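Local atomic coordinates of metallo-beta-lactamase 1 (Acinetobacter baumannii, PDB entry 5MMD), a protein that probably hydrolyses beta-lactam antibiotics to substituted beta-amino acids, using zinc ions bound in its active site, and is associated with antibiotic resistance. Residues V38-G43 with K67-A72; K59-I64 with I87-G92; I106-R109 with E113-R116; E132-G137 with S189-A194; Q179-A184 with V215-A220. All blocks are in the same frame, centred on the assembly; numbering follows the deposited sequence.

Contact 1 of 5, residues V38-G43 with K67-A72; sequences VVISGG and KKYELA
The ring of Y69 carries I40 on one face: CD1 of the isoleucine sits over the middle of the ring, 3.6 Å from its centroid and 13° off the normal, a CH-pi contact. The other carbons of I40 spread over the same ring, CG1 lying 3.8 Å from Y69 CZ and CG2 3.7 Å from Y69 CE1. The two side chains meet at about a right angle. With chi1 at -43°, I40 holds CG1 on the backbone-N side of CB, and chi2 then swings CD1 over the ring centre. G43 O reaches the Y69 ring obliquely, 3.7 Å from Y69 CD1.

That oxygen is also the one polar link. E70 N donates to G43 O at 2.9 Å, with an N-H...O angle of 165° and the donor in the carbonyl plane. Y69 CA adds a C-H...O contact to the same oxygen, 3.5 Å away. G43 belongs to the turn between strands 32-41 and 44-48, and K68 closes helix 54-66 with a Schellman motif just before strand 70-75 begins. F18 and I64 also touch the Y69 ring. A near-straight backbone bond thus sets the position where strand 70-75 starts beside the turn, and the CH-pi packing of I40 on Y69 adds dispersion at this partly exposed surface.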
# COMPACT_ATOMS: atom_id res chain seq x y z
N VAL A 38 -2.47 4.63 8.44
CA VAL A 38 -2.94 5.98 8.63
C VAL A 38 -1.74 6.73 9.23
O VAL A 38 -1.16 6.33 10.26
CB VAL A 38 -4.19 6.07 9.56
CG1 VAL A 38 -4.67 7.51 9.68
CG2 VAL A 38 -5.28 5.17 9.08
N VAL A 39 -1.35 7.82 8.57
CA VAL A 39 -0.22 8.62 8.99
C VAL A 39 -0.66 10.04 9.38
O VAL A 39 -1.38 10.71 8.65
CB VAL A 39 0.82 8.70 7.89
CG1 VAL A 39 2.00 9.53 8.32
CG2 VAL A 39 1.23 7.31 7.44
N ILE A 40 -0.20 10.48 10.54
CA ILE A 40 -0.55 11.78 11.07
C ILE A 40 0.60 12.76 11.07
O ILE A 40 1.71 12.44 11.51
CB ILE A 40 -1.02 11.67 12.52
CG1 ILE A 40 -1.95 10.49 12.71
CG2 ILE A 40 -1.64 13.02 12.99
CD1 ILE A 40 -3.17 10.55 11.96
N SER A 41 0.30 13.98 10.64
CA SER A 41 1.18 15.11 10.76
C SER A 41 0.36 16.37 11.09
O SER A 41 -0.56 16.74 10.36
CB SER A 41 1.97 15.31 9.48
OG SER A 41 2.86 16.41 9.59
N GLY A 42 0.66 17.00 12.23
CA GLY A 42 0.00 18.25 12.58
C GLY A 42 -1.50 18.12 12.64
O GLY A 42 -2.23 19.00 12.21
N GLY A 43 -1.98 16.99 13.14
CA GLY A 43 -3.40 16.80 13.29
C GLY A 43 -4.08 16.29 12.03
O GLY A 43 -5.24 15.87 12.10
N LYS A 67 -10.98 10.11 16.67
CA LYS A 67 -9.73 10.51 17.30
C LYS A 67 -9.46 12.02 17.10
O LYS A 67 -8.44 12.54 17.53
CB LYS A 67 -8.58 9.67 16.78
CG LYS A 67 -8.76 8.14 16.97
CD LYS A 67 -9.04 7.72 18.44
CE LYS A 67 -7.86 8.00 19.36
NZ LYS A 67 -8.04 7.54 20.83
N LYS A 68 -10.40 12.72 16.48
CA LYS A 68 -10.30 14.17 16.28
C LYS A 68 -9.12 14.53 15.40
O LYS A 68 -8.48 15.57 15.61
CB LYS A 68 -10.18 14.92 17.63
CG LYS A 68 -11.15 14.45 18.73
CD LYS A 68 -12.57 14.62 18.26
CE LYS A 68 -13.58 14.52 19.39
NZ LYS A 68 -14.97 14.78 18.89
N TYR A 69 -8.83 13.68 14.42
CA TYR A 69 -7.90 14.04 13.35
C TYR A 69 -8.67 14.65 12.17
O TYR A 69 -9.84 14.32 11.94
CB TYR A 69 -7.13 12.83 12.86
CG TYR A 69 -6.13 12.24 13.84
CD1 TYR A 69 -5.21 13.04 14.52
CD2 TYR A 69 -6.09 10.85 14.05
CE1 TYR A 69 -4.31 12.48 15.42
CE2 TYR A 69 -5.19 10.29 14.93
CZ TYR A 69 -4.30 11.11 15.61
OH TYR A 69 -3.38 10.57 16.47
N GLU A 70 -7.99 15.49 11.41
CA GLU A 70 -8.52 16.03 10.16
C GLU A 70 -8.14 15.07 9.01
O GLU A 70 -6.99 14.70 8.86
CB GLU A 70 -7.97 17.44 9.95
CG GLU A 70 -8.48 18.14 8.71
CD GLU A 70 -8.09 19.61 8.65
OE1 GLU A 70 -7.40 20.14 9.56
OE2 GLU A 70 -8.50 20.26 7.66
N LEU A 71 -9.10 14.62 8.23
CA LEU A 71 -8.74 13.70 7.14
C LEU A 71 -8.32 14.49 5.93
O LEU A 71 -9.08 15.30 5.44
CB LEU A 71 -9.89 12.77 6.79
CG LEU A 71 -9.63 11.74 5.70
CD1 LEU A 71 -8.30 10.98 5.89
CD2 LEU A 71 -10.79 10.78 5.69
N ALA A 72 -7.12 14.22 5.44
CA ALA A 72 -6.53 14.98 4.34
C ALA A 72 -6.70 14.30 2.97
O ALA A 72 -6.80 14.97 1.95
CB ALA A 72 -5.07 15.21 4.62

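Contact 2 of 5, residues K59-I64 with I87-G92; sequences KLVDWI and IKWLNG
Apolar contact alone joins V61 of helix 54-66 to W89 and L90 of helix 87-92. The closest pair is V61 CG2 and W89 CZ3 at 3.6 Å. V61 and W89 reach for each other from opposite directions, and what the tryptophan presents is the outer end of its six-membered ring: CH2 lies 3.9 Å from V61 CB and 4.0 Å from V61 CG1, which sits at the ring edge, in plane. CG2 comes in obliquely. W89 extends this far because CG stands anti to its backbone N (chi1 -178°), directing the indole toward helix 54-66.

The second apolar pair is V61 CG2 with L90 CD2, 3.9 Å apart. The end of L90 comes nearer through this CD2 methyl, which also meets the plane of the indole at its edge. One valine methyl is therefore shared by an aromatic ring and a leucine branch.

No hydrogen bond crosses between the segments; bonds from residue i+4 back to i, such as W63 N to K59 O and N91 N to I87 O, run within them. The nearest CA atoms, those of V61 and L90, are 8.9 Å apart, so the distance is bridged by side chains, mainly the W89 indole. T57 and E58 of helix 54-66 also touch W89, while L71 of strand 70-75 lies against V61 and S74 against L90. Two helices packed side by side on one face of a sheet, here the seven-stranded one, contribute to the outer helical layer of the alpha-beta/beta-alpha sandwich of metallo-beta-lactamases.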
# COMPACT_ATOMS: atom_id res chain seq x y z
N LYS A 59 -15.57 2.73 8.20
CA LYS A 59 -15.18 2.51 9.59
C LYS A 59 -13.86 3.18 9.92
O LYS A 59 -13.67 3.65 11.05
CB LYS A 59 -15.08 1.01 9.92
CG LYS A 59 -16.40 0.30 9.95
CD LYS A 59 -16.21 -1.20 10.26
CE LYS A 59 -17.52 -1.89 10.58
NZ LYS A 59 -18.42 -1.99 9.40
N LEU A 60 -12.95 3.21 8.95
CA LEU A 60 -11.63 3.76 9.14
C LEU A 60 -11.73 5.27 9.25
O LEU A 60 -11.15 5.89 10.14
CB LEU A 60 -10.69 3.35 8.01
CG LEU A 60 -9.24 3.85 8.12
CD1 LEU A 60 -8.47 3.28 9.31
CD2 LEU A 60 -8.50 3.60 6.76
N VAL A 61 -12.53 5.85 8.38
CA VAL A 61 -12.72 7.28 8.34
C VAL A 61 -13.41 7.73 9.61
O VAL A 61 -13.05 8.77 10.17
CB VAL A 61 -13.53 7.71 7.09
CG1 VAL A 61 -13.96 9.15 7.19
CG2 VAL A 61 -12.66 7.52 5.88
N ASP A 62 -14.36 6.93 10.08
CA ASP A 62 -15.04 7.23 11.34
C ASP A 62 -14.06 7.15 12.53
O ASP A 62 -14.10 7.98 13.45
CB ASP A 62 -16.21 6.27 11.56
CG ASP A 62 -17.00 6.60 12.82
OD1 ASP A 62 -17.29 7.80 13.05
OD2 ASP A 62 -17.33 5.67 13.58
N TRP A 63 -13.18 6.15 12.51
CA TRP A 63 -12.17 6.02 13.54
C TRP A 63 -11.28 7.28 13.59
O TRP A 63 -11.06 7.86 14.66
CB TRP A 63 -11.32 4.77 13.30
CG TRP A 63 -10.25 4.59 14.33
CD1 TRP A 63 -10.37 3.96 15.55
CD2 TRP A 63 -8.90 5.05 14.26
NE1 TRP A 63 -9.18 4.01 16.23
CE2 TRP A 63 -8.26 4.67 15.46
CE3 TRP A 63 -8.16 5.74 13.29
CZ2 TRP A 63 -6.94 4.96 15.72
CZ3 TRP A 63 -6.84 6.03 13.55
CH2 TRP A 63 -6.24 5.63 14.75
N ILE A 64 -10.80 7.69 12.43
CA ILE A 64 -9.98 8.90 12.29
C ILE A 64 -10.69 10.14 12.82
O ILE A 64 -10.10 10.95 13.53
CB ILE A 64 -9.58 9.12 10.80
CG1 ILE A 64 -8.66 7.99 10.34
CG2 ILE A 64 -8.89 10.46 10.59
CD1 ILE A 64 -8.34 8.07 8.84
N ILE A 87 -12.07 3.71 -2.71
CA ILE A 87 -11.94 4.94 -3.49
C ILE A 87 -13.28 5.57 -3.87
O ILE A 87 -13.45 6.78 -3.71
CB ILE A 87 -11.14 4.74 -4.75
CG1 ILE A 87 -9.68 4.53 -4.36
CG2 ILE A 87 -11.32 6.00 -5.67
CD1 ILE A 87 -8.74 4.29 -5.45
N LYS A 88 -14.25 4.76 -4.31
CA LYS A 88 -15.56 5.27 -4.65
C LYS A 88 -16.24 5.94 -3.46
O LYS A 88 -16.79 7.04 -3.59
CB LYS A 88 -16.48 4.17 -5.20
CG LYS A 88 -17.89 4.68 -5.51
CD LYS A 88 -18.86 3.59 -5.94
CE LYS A 88 -18.80 3.35 -7.43
NZ LYS A 88 -19.86 2.39 -7.86
N TRP A 89 -16.21 5.28 -2.31
CA TRP A 89 -16.87 5.83 -1.14
C TRP A 89 -16.18 7.16 -0.76
O TRP A 89 -16.85 8.14 -0.46
CB TRP A 89 -16.86 4.84 0.03
CG TRP A 89 -17.57 5.37 1.22
CD1 TRP A 89 -18.91 5.27 1.52
CD2 TRP A 89 -16.98 6.12 2.27
NE1 TRP A 89 -19.18 5.91 2.71
CE2 TRP A 89 -18.01 6.44 3.19
CE3 TRP A 89 -15.70 6.57 2.52
CZ2 TRP A 89 -17.78 7.19 4.34
CZ3 TRP A 89 -15.47 7.32 3.68
CH2 TRP A 89 -16.51 7.62 4.56
N LEU A 90 -14.86 7.21 -0.84
CA LEU A 90 -14.12 8.38 -0.42
C LEU A 90 -14.40 9.54 -1.39
O LEU A 90 -14.60 10.68 -0.96
CB LEU A 90 -12.63 8.07 -0.39
CG LEU A 90 -12.08 7.14 0.69
CD1 LEU A 90 -10.63 6.77 0.36
CD2 LEU A 90 -12.19 7.79 2.04
N ASN A 91 -14.41 9.22 -2.68
CA ASN A 91 -14.77 10.17 -3.71
C ASN A 91 -16.12 10.79 -3.43
O ASN A 91 -16.31 12.00 -3.57
CB ASN A 91 -14.80 9.48 -5.06
CG ASN A 91 -13.43 9.29 -5.65
OD1 ASN A 91 -12.43 9.76 -5.10
ND2 ASN A 91 -13.36 8.59 -6.76
N GLY A 92 -17.07 9.93 -3.06
CA GLY A 92 -18.40 10.37 -2.72
C GLY A 92 -18.46 11.35 -1.56
O GLY A 92 -19.40 12.14 -1.47

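Contact 3 of 5, residues I106-R109 with E113-R116; sequences ILKR and EQAR
The end of helix 101-109 and the loop that leads from it to strand 117-119 fold back on each other here, within the beta-alpha-beta connection that runs from strand 97-100 through the helix to the edge strand of the larger sheet. L107 makes the inner part of the contact. Its CD1 methyl lies 3.6 Å from the carbonyl oxygen of E113 and 4.2 Å from Q114 CA, and its CB is 3.9 Å from the same oxygen. The leucine thus rests on the loop backbone more than on any side chain.

On the outer side, Q114 crosses K108 at a slant. The amide nitrogen of Q114, NE2, is 3.7 Å from K108 CB, and Q114 CD is 4.0 Å from that same carbon. Q114 leaves its backbone with CG beside the N (chi1 -62°) and then runs extended, which carries the amide back to the helix. The amide is held there by a hydrogen bond from NE2 to the carbonyl oxygen of N104, one turn earlier. K108 bends at chi2 and chi3, and its ammonium end leads away from the loop.

Further bonds fix the loop: A115 N donates to N104 OD1, while E113 CB points away from the helix and OE2 accepts a bond from N91 ND2. The L107 side chain is about 8 Å from those of H78 and H80, both ligands of zinc, and about 11 Å from a bound zinc ion, so it lies in the surroundings of the zinc site without touching it. A helix end covered by its returning loop here completes a beta-alpha-beta unit, strands 97-100 and 117-119 lying parallel and adjacent in the metallo-beta-lactamase sheet.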
# COMPACT_ATOMS: atom_id res chain seq x y z
N ILE A 106 -5.36 1.71 -15.40
CA ILE A 106 -5.74 0.32 -15.18
C ILE A 106 -7.16 0.26 -14.63
O ILE A 106 -8.01 -0.45 -15.19
CB ILE A 106 -4.75 -0.38 -14.25
CG1 ILE A 106 -3.39 -0.48 -14.95
CG2 ILE A 106 -5.26 -1.77 -13.85
CD1 ILE A 106 -2.24 -0.86 -14.03
N LEU A 107 -7.43 1.03 -13.58
CA LEU A 107 -8.78 1.15 -13.05
C LEU A 107 -9.77 1.52 -14.17
O LEU A 107 -10.83 0.92 -14.28
CB LEU A 107 -8.83 2.20 -11.93
CG LEU A 107 -8.03 1.82 -10.65
CD1 LEU A 107 -8.04 2.96 -9.64
CD2 LEU A 107 -8.63 0.60 -10.02
N LYS A 108 -9.42 2.48 -15.01
CA LYS A 108 -10.37 2.88 -16.05
C LYS A 108 -10.63 1.76 -17.04
O LYS A 108 -11.77 1.53 -17.42
CB LYS A 108 -9.89 4.11 -16.81
CG LYS A 108 -10.97 4.68 -17.73
CD LYS A 108 -10.43 5.13 -19.06
CE LYS A 108 -9.48 6.26 -18.91
NZ LYS A 108 -9.41 7.10 -20.18
N ARG A 109 -9.57 1.13 -17.49
CA ARG A 109 -9.66 0.06 -18.47
C ARG A 109 -10.53 -1.08 -17.92
O ARG A 109 -11.23 -1.75 -18.69
CB ARG A 109 -8.24 -0.38 -18.83
CD ARG A 109 -6.59 -1.78 -19.99
NE ARG A 109 -6.01 -2.68 -18.99
CZ ARG A 109 -4.80 -2.55 -18.44
NH1 ARG A 109 -3.99 -1.54 -18.76
NH2 ARG A 109 -4.41 -3.44 -17.54
N GLU A 113 -13.98 2.75 -10.67
CA GLU A 113 -13.83 4.10 -10.16
C GLU A 113 -12.35 4.48 -10.11
O GLU A 113 -11.55 3.72 -9.58
CB GLU A 113 -14.47 4.21 -8.77
CG GLU A 113 -14.40 5.58 -8.15
CD GLU A 113 -15.55 6.48 -8.57
OE1 GLU A 113 -16.42 6.03 -9.35
OE2 GLU A 113 -15.59 7.64 -8.11
N GLN A 114 -12.00 5.64 -10.66
CA GLN A 114 -10.64 6.17 -10.57
C GLN A 114 -10.42 7.09 -9.34
O GLN A 114 -11.36 7.72 -8.83
CB GLN A 114 -10.30 6.97 -11.82
CG GLN A 114 -10.30 6.22 -13.14
CD GLN A 114 -10.05 7.18 -14.31
OE1 GLN A 114 -10.88 8.04 -14.61
NE2 GLN A 114 -8.86 7.10 -14.88
N ALA A 115 -9.18 7.19 -8.89
CA ALA A 115 -8.84 8.25 -7.91
C ALA A 115 -9.03 9.62 -8.56
O ALA A 115 -8.88 9.75 -9.78
CB ALA A 115 -7.42 8.11 -7.41
N ARG A 116 -9.32 10.63 -7.74
CA ARG A 116 -9.63 11.97 -8.23
C ARG A 116 -8.37 12.68 -8.69
O ARG A 116 -8.42 13.43 -9.67
CB ARG A 116 -10.35 12.81 -7.16
CG ARG A 116 -11.86 12.58 -7.14
CD ARG A 116 -12.66 13.55 -6.23
NE ARG A 116 -12.78 14.94 -6.68
NH1 ARG A 116 -14.53 14.61 -8.16
NH2 ARG A 116 -13.67 16.69 -7.82

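Contact 4 of 5, residues E132-G137 with S189-A194; sequences EVYYPG and SKYPEA
Y134 meets both K190 and Y191, and the residue two places before it, E132, reaches Y191 through a water, which donates to E132 OE1 at 3.1 Å and lies 2.6 Å from Y191 OH. At Y134 itself, K190 lies over one face of the ring, with CD 3.6 Å from the centroid and only 6° off the normal, so the aliphatic chain of the lysine makes a CH-pi contact. A bend at chi4 (72°) lifts NZ away from the ring while it stays over the face, 4.8 Å from the centroid and 24° off the normal, in a cation-pi arrangement. The charge itself has a stronger partner, a salt bridge to E123 on the neighbouring strand. The opposite face of the Y134 ring is met by the backbone N of P136, offset toward the rim.

Y191, just past the end of helix 180-190, reaches Y134 from another quarter. Its OH is 3.4 Å from Y134 CB, and Y134 CD2 lies at the edge of the Y191 ring, 4.0 Å from Y191 CE2. Through K190 and Y191, Y134 joins the smaller sheet to the C-terminal end of the helix. Further along, P136 O accepts a separate hydrogen bond from N186 of that helix. Since E123 takes the ammonium, the tyrosine pi cloud probably contributes secondary electrostatic stabilisation, while a water bridges the Y191 hydroxyl and the E132 carboxylate.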
# COMPACT_ATOMS: atom_id res chain seq x y z
N GLU A 132 6.63 10.52 0.96
CA GLU A 132 7.31 10.51 -0.31
C GLU A 132 6.91 9.21 -0.98
O GLU A 132 6.98 8.11 -0.36
CB GLU A 132 8.81 10.63 -0.16
CG GLU A 132 9.24 11.86 0.64
CD GLU A 132 10.75 12.02 0.75
OE1 GLU A 132 11.51 11.05 0.53
OE2 GLU A 132 11.19 13.16 1.00
N VAL A 133 6.47 9.35 -2.21
CA VAL A 133 6.00 8.22 -3.03
C VAL A 133 7.05 7.90 -4.07
O VAL A 133 7.66 8.80 -4.64
CB VAL A 133 4.66 8.52 -3.68
CG1 VAL A 133 4.10 7.28 -4.44
CG2 VAL A 133 3.69 8.99 -2.65
N TYR A 134 7.28 6.62 -4.30
CA TYR A 134 8.28 6.16 -5.25
C TYR A 134 7.82 4.94 -6.05
O TYR A 134 7.32 3.95 -5.49
CB TYR A 134 9.56 5.79 -4.52
CG TYR A 134 10.65 5.12 -5.35
CD1 TYR A 134 11.19 5.74 -6.44
CD2 TYR A 134 11.17 3.88 -4.97
CE1 TYR A 134 12.20 5.15 -7.19
CE2 TYR A 134 12.19 3.28 -5.70
CZ TYR A 134 12.71 3.94 -6.81
OH TYR A 134 13.72 3.38 -7.58
N TYR A 135 8.04 5.01 -7.35
CA TYR A 135 7.86 3.84 -8.20
C TYR A 135 9.18 3.11 -8.45
O TYR A 135 10.06 3.62 -9.16
CB TYR A 135 7.24 4.28 -9.52
CG TYR A 135 7.06 3.18 -10.53
CD1 TYR A 135 6.15 2.16 -10.31
CD2 TYR A 135 7.77 3.19 -11.72
CE1 TYR A 135 5.95 1.15 -11.27
CE2 TYR A 135 7.58 2.18 -12.67
CZ TYR A 135 6.69 1.16 -12.41
OH TYR A 135 6.49 0.18 -13.36
N PRO A 136 9.32 1.91 -7.89
CA PRO A 136 10.57 1.16 -8.04
C PRO A 136 10.65 0.39 -9.35
O PRO A 136 11.73 -0.06 -9.71
CB PRO A 136 10.54 0.20 -6.84
CG PRO A 136 9.07 -0.08 -6.61
CD PRO A 136 8.37 1.22 -6.99
N GLY A 137 9.55 0.31 -10.08
CA GLY A 137 9.51 -0.51 -11.27
C GLY A 137 8.56 -1.66 -10.98
O GLY A 137 8.04 -1.77 -9.87
N SER A 189 18.45 0.13 -2.40
CA SER A 189 19.42 1.23 -2.57
C SER A 189 18.89 2.56 -2.08
O SER A 189 19.65 3.39 -1.57
CB SER A 189 19.83 1.38 -4.02
OG SER A 189 20.79 0.39 -4.36
N LYS A 190 17.58 2.76 -2.25
CA LYS A 190 16.98 4.05 -1.94
C LYS A 190 16.72 4.21 -0.45
O LYS A 190 16.86 5.31 0.08
CB LYS A 190 15.68 4.23 -2.73
CG LYS A 190 15.28 5.70 -2.88
CD LYS A 190 14.12 5.83 -3.82
CE LYS A 190 13.59 7.27 -3.89
NZ LYS A 190 14.48 8.19 -4.61
N TYR A 191 16.40 3.10 0.24
CA TYR A 191 15.98 3.18 1.64
C TYR A 191 16.87 2.33 2.56
O TYR A 191 16.41 1.52 3.34
CB TYR A 191 14.51 2.79 1.76
CG TYR A 191 13.62 3.65 0.86
CD1 TYR A 191 13.37 4.97 1.17
CD2 TYR A 191 13.04 3.14 -0.29
CE1 TYR A 191 12.58 5.77 0.37
CE2 TYR A 191 12.21 3.91 -1.09
CZ TYR A 191 12.00 5.23 -0.77
OH TYR A 191 11.20 6.02 -1.57
N PRO A 192 18.18 2.56 2.50
CA PRO A 192 19.05 1.72 3.32
C PRO A 192 18.82 1.84 4.84
O PRO A 192 19.18 0.90 5.58
CB PRO A 192 20.45 2.22 2.95
CG PRO A 192 20.23 3.67 2.55
CD PRO A 192 18.92 3.62 1.80
N GLU A 193 18.25 2.96 5.30
CA GLU A 193 18.07 3.19 6.75
C GLU A 193 16.61 2.97 7.20
O GLU A 193 16.24 3.37 8.30
CB GLU A 193 18.51 4.62 7.12
CG GLU A 193 19.99 4.78 7.58
CD GLU A 193 20.17 4.95 9.12
OE1 GLU A 193 20.00 6.09 9.65
OE2 GLU A 193 20.50 3.96 9.81
N ALA A 194 15.77 2.35 6.36
CA ALA A 194 14.40 2.09 6.79
C ALA A 194 14.42 1.30 8.11
O ALA A 194 15.22 0.37 8.27
CB ALA A 194 13.63 1.34 5.76
O HOH W 1 11.55 8.60 -1.33

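Contact 5 of 5, residues Q179-A184 with V215-A220; sequences QWPQSA and VLAEKA
With chi1 at -153°, W180 carries its indole on the far side from its own backbone N, which sets CG 3.8 Å from A217 CB; the backbone itself brings W180 CB to within 3.7 Å of that same methyl. E218 has the other disposition, CG beside its backbone N (chi1 -79°), with the rest of the chain extended along the interface. The motif is an antiparallel helix pair, helix 180-190 against helix 208-223; the axes of segments 180-184 and 215-220 run at 160° to each other and approach to 8.3 Å. These helices flank the smaller sheet in the metallo-beta-lactamase sandwich.

Small residues permit that approach. P181 and A217 have CA atoms only 5.2 Å apart, and A217 CB fits between W180 and the proline ring, 3.7 Å from P181 N. No hydrogen bond crosses between the segments. The polar atoms find partners outside them: W180 NE1 donates to the carbonyl oxygen of F160, whose ring also stacks on the indole, and E218 OE2 forms a salt bridge with R185, one turn along the first helix. The W180 side chain also comes within about 4 Å of that of H140, a zinc ligand, so the packing adjoins the metal site. The aliphatic part of E218 lies on the proline, CG 3.7 Å from P181 CB.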
# COMPACT_ATOMS: atom_id res chain seq x y z
N GLN A 179 11.09 -8.22 -13.89
CA GLN A 179 11.47 -6.88 -13.44
C GLN A 179 11.60 -6.76 -11.90
O GLN A 179 12.29 -5.86 -11.41
CB GLN A 179 10.46 -5.87 -13.93
CG GLN A 179 10.33 -5.79 -15.48
CD GLN A 179 9.25 -4.78 -15.89
OE1 GLN A 179 8.77 -4.00 -15.05
NE2 GLN A 179 8.84 -4.81 -17.16
N TRP A 180 10.96 -7.67 -11.17
CA TRP A 180 10.85 -7.56 -9.71
C TRP A 180 12.21 -7.52 -8.99
O TRP A 180 12.41 -6.72 -8.09
CB TRP A 180 10.01 -8.71 -9.16
CG TRP A 180 9.32 -8.38 -7.86
CD1 TRP A 180 9.74 -7.50 -6.89
CD2 TRP A 180 8.09 -8.92 -7.39
NE1 TRP A 180 8.85 -7.46 -5.86
CE2 TRP A 180 7.82 -8.33 -6.13
CE3 TRP A 180 7.19 -9.87 -7.90
CZ2 TRP A 180 6.70 -8.66 -5.37
CZ3 TRP A 180 6.06 -10.17 -7.18
CH2 TRP A 180 5.83 -9.58 -5.91
N PRO A 181 13.16 -8.37 -9.39
CA PRO A 181 14.44 -8.25 -8.70
C PRO A 181 15.10 -6.86 -8.85
O PRO A 181 15.50 -6.30 -7.82
CB PRO A 181 15.31 -9.33 -9.36
CG PRO A 181 14.33 -10.31 -9.97
CD PRO A 181 13.17 -9.44 -10.41
N GLN A 182 15.18 -6.29 -10.06
CA GLN A 182 15.82 -4.98 -10.15
C GLN A 182 14.98 -3.95 -9.38
O GLN A 182 15.53 -3.05 -8.76
CB GLN A 182 16.04 -4.51 -11.58
CG GLN A 182 16.89 -3.21 -11.66
OE1 GLN A 182 19.05 -4.17 -11.12
NE2 GLN A 182 18.40 -2.42 -9.87
N SER A 183 13.66 -4.08 -9.40
CA SER A 183 12.87 -3.12 -8.66
C SER A 183 13.12 -3.21 -7.17
O SER A 183 13.10 -2.20 -6.47
CB SER A 183 11.39 -3.30 -8.94
OG SER A 183 11.20 -3.24 -10.33
N ALA A 184 13.29 -4.43 -6.68
CA ALA A 184 13.58 -4.69 -5.27
C ALA A 184 14.94 -4.10 -4.91
O ALA A 184 15.13 -3.49 -3.84
CB ALA A 184 13.54 -6.18 -5.01
N VAL A 215 15.28 -11.63 -2.72
CA VAL A 215 15.63 -13.05 -2.86
C VAL A 215 14.49 -13.85 -3.47
O VAL A 215 14.71 -14.64 -4.41
CB VAL A 215 16.02 -13.68 -1.49
CG1 VAL A 215 16.03 -15.20 -1.56
CG2 VAL A 215 17.35 -13.13 -1.06
N LEU A 216 13.27 -13.62 -2.98
CA LEU A 216 12.10 -14.32 -3.50
C LEU A 216 11.90 -13.99 -4.99
O LEU A 216 11.49 -14.85 -5.79
CB LEU A 216 10.85 -13.96 -2.71
CG LEU A 216 10.81 -14.35 -1.22
CD1 LEU A 216 9.45 -14.08 -0.63
CD2 LEU A 216 11.20 -15.77 -1.04
N ALA A 217 12.18 -12.76 -5.35
CA ALA A 217 11.95 -12.32 -6.73
C ALA A 217 13.00 -12.95 -7.64
O ALA A 217 12.67 -13.46 -8.71
CB ALA A 217 11.99 -10.82 -6.83
N GLU A 218 14.25 -12.96 -7.17
CA GLU A 218 15.35 -13.56 -7.90
C GLU A 218 15.10 -15.05 -8.11
O GLU A 218 15.30 -15.58 -9.21
CB GLU A 218 16.68 -13.29 -7.18
CG GLU A 218 17.19 -11.85 -7.47
CD GLU A 218 18.53 -11.48 -6.83
OE1 GLU A 218 19.14 -12.30 -6.11
OE2 GLU A 218 18.98 -10.34 -7.07
N LYS A 219 14.63 -15.72 -7.06
CA LYS A 219 14.35 -17.16 -7.10
C LYS A 219 13.25 -17.48 -8.12
O LYS A 219 13.41 -18.37 -8.93
CB LYS A 219 13.97 -17.67 -5.71
CG LYS A 219 15.19 -18.15 -4.89
CD LYS A 219 14.84 -18.64 -3.50
CE LYS A 219 16.06 -19.27 -2.84
N ALA A 220 12.16 -16.73 -8.08
CA ALA A 220 11.07 -16.91 -9.03
C ALA A 220 11.55 -16.63 -10.45
O ALA A 220 11.32 -17.42 -11.36
CB ALA A 220 9.90 -16.03 -8.67

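In the fold
Contacts 1 and 2 interlock along the chain, their segments alternating, and share the run from helix 54-66 into strand 70-75; their centres are about 13 Å apart, around the larger sheet and the helices on it. Contact 3 follows in sequence, its centre about 17 Å from that of contact 2, and N91 bridges the two by bonding to E113 and Q114. Contacts 4 and 5 also alternate and both use helix 180-190, with centres about 15 Å apart beside the smaller sheet. The centres of contacts 1 and 5 lie about 35 Å apart, on opposite sides of the chain's centre. Contacts 1 to 3 thus belong to the half of the larger sheet and 4 and 5 to that of the smaller, with contacts 3 and 5 lying nearest the zinc ligands.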